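Local coordinates for hypothetical protein (Parabacteroides merdae, PDB 4OO3) that is of unknown function but is probably an NAD(P)-dependent oxidoreductase with a Rossmann-type nucleotide-binding domain, at residues Gly89-Ala95 with Ile113-Asp118; Tyr79-Leu84 with Tyr104-Thr108. All coordinates share one frame; numbering follows the deposited sequence.

Contact 1 of 2, residues Gly89-Ala95 with Ile113-Asp118; sequences GNVMIQA and INVLSD
The backbone oxygen of N90 takes two hydrogen bonds from N114: the side-chain ND2 lies 3.0 Å from N90 O, in line with the carbonyl, and N114 N lies 3.1 Å from the same O, well above the carbonyl plane. A chi1 of -60° sets the carboxamide of N114 beside its own backbone N, and ND2 thereby reaches the oxygen that N114 N already meets, while N114 OD1 accepts from M144 N. From this clamp the two strands run on in parallel, joined by backbone hydrogen bonds that alternate in direction, from M92 N to N114 O (2.8 Å) through to D118 N on Q94 O. Side chains alternate between the faces. On one, CE of M92, a selenomethionine, folds back to within 4.0 Å of V115 CG1, and I113 CG2 packs 4.0 Å from M92 CB. On the other, I93 CD1 reaches 3.9 Å to L116 CB, the two chains side by side. The strands are consecutive in a beta-alpha-beta unit of the Rossmann fold. Helix 98-110 crosses over the M92 and V115 face, helix 395-412 covers V91 and L116 on the reverse, and strands 14-17 and 145-147 flank the pair in the sheet.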
loop_
_atom_site.group_PDB
_atom_site.type_symbol
_atom_site.label_atom_id
_atom_site.label_comp_id
_atom_site.label_asym_id
_atom_site.label_seq_id
_atom_site.Cartn_x
_atom_site.Cartn_y
_atom_site.Cartn_z
ATOM N N GLY A 89 -5.506 -25.089 -5.756
ATOM C CA GLY A 89 -4.289 -24.290 -5.621
ATOM C C GLY A 89 -3.795 -24.220 -4.191
ATOM O O GLY A 89 -4.480 -24.661 -3.280
ATOM N N ASN A 90 -2.593 -23.672 -4.006
ATOM C CA ASN A 90 -1.977 -23.537 -2.682
ATOM C C ASN A 90 -1.578 -22.099 -2.314
ATOM O O ASN A 90 -1.055 -21.870 -1.228
ATOM C CB ASN A 90 -0.775 -24.471 -2.558
ATOM C CG ASN A 90 0.272 -24.220 -3.624
ATOM O OD1 ASN A 90 0.386 -23.119 -4.163
ATOM N ND2 ASN A 90 1.049 -25.240 -3.928
ATOM N N VAL A 91 -1.821 -21.139 -3.211
ATOM C CA VAL A 91 -1.690 -19.718 -2.888
ATOM C C VAL A 91 -2.850 -18.950 -3.517
ATOM O O VAL A 91 -3.056 -19.020 -4.732
ATOM C CB VAL A 91 -0.376 -19.115 -3.428
ATOM C CG1 VAL A 91 -0.306 -17.623 -3.125
ATOM C CG2 VAL A 91 0.831 -19.835 -2.847
HETATM N N MSE A 92 -3.580 -18.199 -2.694
HETATM C CA MSE A 92 -4.730 -17.430 -3.148
HETATM C C MSE A 92 -4.356 -15.978 -3.249
HETATM O O MSE A 92 -3.758 -15.419 -2.328
HETATM C CB MSE A 92 -5.869 -17.610 -2.153
HETATM C CG MSE A 92 -7.200 -17.068 -2.678
HETATM SE SE MSE A 92 -7.423 -15.170 -2.168
HETATM C CE MSE A 92 -8.025 -15.490 -0.339
ATOM N N ILE A 93 -4.721 -15.352 -4.366
ATOM C CA ILE A 93 -4.465 -13.941 -4.598
ATOM C C ILE A 93 -5.762 -13.144 -4.450
ATOM O O ILE A 93 -6.705 -13.342 -5.222
ATOM C CB ILE A 93 -3.912 -13.710 -6.023
ATOM C CG1 ILE A 93 -2.659 -14.568 -6.266
ATOM C CG2 ILE A 93 -3.636 -12.228 -6.255
ATOM C CD1 ILE A 93 -1.520 -14.298 -5.305
ATOM N N GLN A 94 -5.809 -12.234 -3.480
ATOM C CA GLN A 94 -7.015 -11.427 -3.244
ATOM C C GLN A 94 -6.767 -9.939 -3.500
ATOM O O GLN A 94 -6.025 -9.294 -2.772
ATOM C CB GLN A 94 -7.553 -11.652 -1.820
ATOM C CG GLN A 94 -9.075 -11.794 -1.749
ATOM C CD GLN A 94 -9.815 -10.564 -2.277
ATOM O OE1 GLN A 94 -9.489 -9.433 -1.918
ATOM N NE2 GLN A 94 -10.805 -10.780 -3.146
ATOM N N ALA A 95 -7.388 -9.408 -4.549
ATOM C CA ALA A 95 -7.365 -7.976 -4.826
ATOM C C ALA A 95 -8.670 -7.563 -5.492
ATOM O O ALA A 95 -8.947 -7.950 -6.625
ATOM C CB ALA A 95 -6.185 -7.602 -5.713
ATOM N N ILE A 113 -4.637 -22.957 2.615
ATOM C CA ILE A 113 -4.157 -22.242 1.429
ATOM C C ILE A 113 -3.510 -20.912 1.824
ATOM O O ILE A 113 -4.136 -20.094 2.508
ATOM C CB ILE A 113 -5.320 -21.999 0.441
ATOM C CG1 ILE A 113 -5.894 -23.348 -0.020
ATOM C CG2 ILE A 113 -4.865 -21.171 -0.752
ATOM C CD1 ILE A 113 -7.187 -23.248 -0.802
ATOM N N ASN A 114 -2.262 -20.701 1.393
ATOM C CA ASN A 114 -1.530 -19.454 1.687
ATOM C C ASN A 114 -2.206 -18.285 1.003
ATOM O O ASN A 114 -2.908 -18.482 0.015
ATOM C CB ASN A 114 -0.084 -19.532 1.195
ATOM C CG ASN A 114 0.707 -20.655 1.844
ATOM O OD1 ASN A 114 1.222 -20.515 2.949
ATOM N ND2 ASN A 114 0.832 -21.764 1.142
ATOM N N VAL A 115 -1.996 -17.068 1.504
ATOM C CA VAL A 115 -2.696 -15.898 0.954
ATOM C C VAL A 115 -1.792 -14.678 0.768
ATOM O O VAL A 115 -1.147 -14.220 1.710
ATOM C CB VAL A 115 -3.884 -15.493 1.851
ATOM C CG1 VAL A 115 -4.585 -14.251 1.314
ATOM C CG2 VAL A 115 -4.863 -16.642 1.987
ATOM N N LEU A 116 -1.762 -14.159 -0.454
ATOM C CA LEU A 116 -1.203 -12.839 -0.730
ATOM C C LEU A 116 -2.381 -11.920 -1.054
ATOM O O LEU A 116 -3.076 -12.106 -2.053
ATOM C CB LEU A 116 -0.220 -12.885 -1.912
ATOM C CG LEU A 116 0.469 -11.576 -2.314
ATOM C CD1 LEU A 116 1.376 -11.078 -1.198
ATOM C CD2 LEU A 116 1.275 -11.762 -3.588
ATOM N N SER A 117 -2.605 -10.924 -0.208
ATOM C CA SER A 117 -3.702 -9.994 -0.416
ATOM C C SER A 117 -3.164 -8.597 -0.594
ATOM O O SER A 117 -2.238 -8.187 0.095
ATOM C CB SER A 117 -4.643 -10.016 0.785
ATOM O OG SER A 117 -5.587 -8.960 0.710
ATOM N N ASP A 118 -3.758 -7.856 -1.516
ATOM C CA ASP A 118 -3.558 -6.427 -1.558
ATOM C C ASP A 118 -4.098 -5.806 -0.263
ATOM O O ASP A 118 -4.916 -6.402 0.448
ATOM C CB ASP A 118 -4.294 -5.825 -2.753
ATOM C CG ASP A 118 -3.738 -4.471 -3.162
ATOM O OD1 ASP A 118 -2.738 -4.012 -2.555
ATOM O OD2 ASP A 118 -4.293 -3.874 -4.108
#

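Contact 2 of 2, residues Tyr79-Leu84 with Tyr104-Thr108; sequences YLEKML and YIKKT
Y104, K107 and the leucines L80 and L84 carry this helix-to-helix contact, in which Y104 has the most surface buried. L80 puts both methyls near CD1 of the Y104 ring: its own CD1 is 4.1 Å from Y104 CD1, approaching the ring obliquely, and CD2 lies about as close while also resting 4.1 Å from K107 CD. This reach follows from L80 CG standing anti to the backbone N (chi1 -178°), which carries the branch across to the other helix. One turn on, L84 divides its methyls between two parts of K107. Its CD2 sits 3.5 Å from the backbone O of K107, and its CD1 touches the lysine's aliphatic chain, 4.0 Å from K107 CE. The lysine, bent at chi3, thus lies across both leucines. At the other end the side chains of Y79 and Y104 cross at about a right angle, each hydroxyl at the edge of the other ring, near its plane. The modelled OH–OH separation is too short to be relied on in detail. Y104 OH also forms a hydrogen bond with D18. Deeper in, the selenomethionine M83 brings CE 3.7 Å from T108 OG1, which donates a hydrogen bond to Y104 O at 2.8 Å. Segments 79-84 and 104-108 run nearly parallel, 22° apart, with axes 11.2 Å from each other, and pack on the same side of the parallel sheet, M83 and Y104 against L17 of strand 14-17 and M83 and T108 against M92 of strand 91-94.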
loop_
_atom_site.group_PDB
_atom_site.type_symbol
_atom_site.label_atom_id
_atom_site.label_comp_id
_atom_site.label_asym_id
_atom_site.label_seq_id
_atom_site.Cartn_x
_atom_site.Cartn_y
_atom_site.Cartn_z
ATOM N N TYR A 79 -19.055 -19.296 -6.352
ATOM C CA TYR A 79 -17.613 -19.285 -6.650
ATOM C C TYR A 79 -16.745 -19.656 -5.436
ATOM O O TYR A 79 -15.826 -20.471 -5.567
ATOM C CB TYR A 79 -17.168 -17.932 -7.250
ATOM C CG TYR A 79 -17.400 -16.730 -6.350
ATOM C CD1 TYR A 79 -16.422 -16.311 -5.450
ATOM C CD2 TYR A 79 -18.598 -16.023 -6.394
ATOM C CE1 TYR A 79 -16.635 -15.229 -4.622
ATOM C CE2 TYR A 79 -18.822 -14.939 -5.568
ATOM C CZ TYR A 79 -17.838 -14.547 -4.688
ATOM O OH TYR A 79 -18.068 -13.478 -3.873
ATOM N N LEU A 80 -17.050 -19.089 -4.263
ATOM C CA LEU A 80 -16.257 -19.339 -3.051
ATOM C C LEU A 80 -16.417 -20.776 -2.592
ATOM O O LEU A 80 -15.443 -21.455 -2.289
ATOM C CB LEU A 80 -16.661 -18.397 -1.913
ATOM C CG LEU A 80 -15.865 -18.540 -0.610
ATOM C CD1 LEU A 80 -14.419 -18.111 -0.795
ATOM C CD2 LEU A 80 -16.518 -17.741 0.500
ATOM N N GLU A 81 -17.666 -21.212 -2.525
ATOM C CA GLU A 81 -18.014 -22.586 -2.194
ATOM C C GLU A 81 -17.277 -23.591 -3.102
ATOM O O GLU A 81 -16.760 -24.601 -2.610
ATOM C CB GLU A 81 -19.540 -22.725 -2.280
ATOM C CG GLU A 81 -20.131 -24.104 -2.065
ATOM C CD GLU A 81 -21.648 -24.082 -2.173
ATOM O OE1 GLU A 81 -22.285 -23.357 -1.380
ATOM O OE2 GLU A 81 -22.207 -24.779 -3.047
ATOM N N LYS A 82 -17.205 -23.299 -4.406
ATOM C CA LYS A 82 -16.506 -24.174 -5.374
ATOM C C LYS A 82 -14.995 -24.186 -5.170
ATOM O O LYS A 82 -14.363 -25.235 -5.232
ATOM C CB LYS A 82 -16.816 -23.777 -6.830
ATOM C CG LYS A 82 -18.054 -24.439 -7.409
ATOM C CD LYS A 82 -17.812 -25.904 -7.746
ATOM C CE LYS A 82 -19.114 -26.647 -8.004
ATOM N NZ LYS A 82 -19.787 -26.192 -9.255
HETATM N N MSE A 83 -14.419 -23.015 -4.943
HETATM C CA MSE A 83 -12.984 -22.902 -4.693
HETATM C C MSE A 83 -12.572 -23.734 -3.509
HETATM O O MSE A 83 -11.604 -24.492 -3.572
HETATM C CB MSE A 83 -12.624 -21.445 -4.430
HETATM C CG MSE A 83 -11.119 -21.231 -4.511
HETATM SE SE MSE A 83 -10.392 -21.108 -2.687
HETATM C CE MSE A 83 -10.493 -19.156 -2.701
ATOM N N LEU A 84 -13.316 -23.605 -2.416
ATOM C CA LEU A 84 -12.992 -24.315 -1.188
ATOM C C LEU A 84 -13.169 -25.812 -1.372
ATOM O O LEU A 84 -12.393 -26.590 -0.830
ATOM C CB LEU A 84 -13.854 -23.806 -0.028
ATOM C CG LEU A 84 -13.577 -22.355 0.372
ATOM C CD1 LEU A 84 -14.656 -21.822 1.302
ATOM C CD2 LEU A 84 -12.207 -22.230 1.014
ATOM N N TYR A 104 -13.260 -13.869 3.000
ATOM C CA TYR A 104 -12.566 -14.687 2.010
ATOM C C TYR A 104 -11.242 -15.204 2.558
ATOM O O TYR A 104 -10.926 -16.385 2.449
ATOM C CB TYR A 104 -12.216 -13.876 0.757
ATOM C CG TYR A 104 -13.339 -13.471 -0.174
ATOM C CD1 TYR A 104 -14.607 -14.052 -0.111
ATOM C CD2 TYR A 104 -13.099 -12.525 -1.166
ATOM C CE1 TYR A 104 -15.601 -13.677 -1.002
ATOM C CE2 TYR A 104 -14.085 -12.143 -2.051
ATOM C CZ TYR A 104 -15.330 -12.721 -1.966
ATOM O OH TYR A 104 -16.293 -12.322 -2.862
ATOM N N ILE A 105 -10.451 -14.293 3.116
ATOM C CA ILE A 105 -9.135 -14.640 3.643
ATOM C C ILE A 105 -9.226 -15.699 4.734
ATOM O O ILE A 105 -8.468 -16.662 4.724
ATOM C CB ILE A 105 -8.378 -13.390 4.156
ATOM C CG1 ILE A 105 -7.929 -12.529 2.965
ATOM C CG2 ILE A 105 -7.164 -13.789 4.989
ATOM C CD1 ILE A 105 -7.308 -11.194 3.334
ATOM N N LYS A 106 -10.145 -15.525 5.674
ATOM C CA LYS A 106 -10.288 -16.481 6.769
ATOM C C LYS A 106 -10.582 -17.905 6.262
ATOM O O LYS A 106 -9.919 -18.867 6.656
ATOM C CB LYS A 106 -11.386 -16.035 7.743
ATOM C CG LYS A 106 -11.297 -16.729 9.091
ATOM C CD LYS A 106 -12.642 -16.815 9.783
ATOM C CE LYS A 106 -13.520 -17.902 9.182
ATOM N NZ LYS A 106 -14.544 -18.365 10.162
ATOM N N LYS A 107 -11.564 -18.031 5.375
ATOM C CA LYS A 107 -11.992 -19.346 4.892
ATOM C C LYS A 107 -10.916 -20.026 4.067
ATOM O O LYS A 107 -10.802 -21.254 4.069
ATOM C CB LYS A 107 -13.271 -19.236 4.072
ATOM C CG LYS A 107 -14.426 -18.629 4.848
ATOM C CD LYS A 107 -15.763 -19.099 4.315
ATOM C CE LYS A 107 -16.070 -20.498 4.817
ATOM N NZ LYS A 107 -17.299 -21.030 4.188
ATOM N N THR A 108 -10.122 -19.222 3.368
ATOM C CA THR A 108 -9.029 -19.747 2.566
ATOM C C THR A 108 -7.922 -20.317 3.454
ATOM O O THR A 108 -7.391 -21.386 3.175
ATOM C CB THR A 108 -8.468 -18.664 1.633
ATOM O OG1 THR A 108 -9.517 -18.183 0.785
ATOM C CG2 THR A 108 -7.368 -19.220 0.778
#

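Overall arrangement
Contact 1 belongs to the buried parallel sheet, whereas contact 2 is a partly buried meeting of helices farther from the chain's centre; their centres lie about 11 Å apart. Both involve the unit formed by strand 91-94, helix 98-110 and strand 114-117: contact 1 pairs its strands, and contact 2 joins its helix to helix 79-86, which precedes strand 91-94. T108 links the layers, its OG1 3.3 Å from M92 CE and its CG2 packed on V115. The chemistry changes accordingly, from regular backbone hydrogen bonding in the sheet to predominantly side-chain packing between helices, with lysine methylenes at its margin and a tyrosine pair at one end.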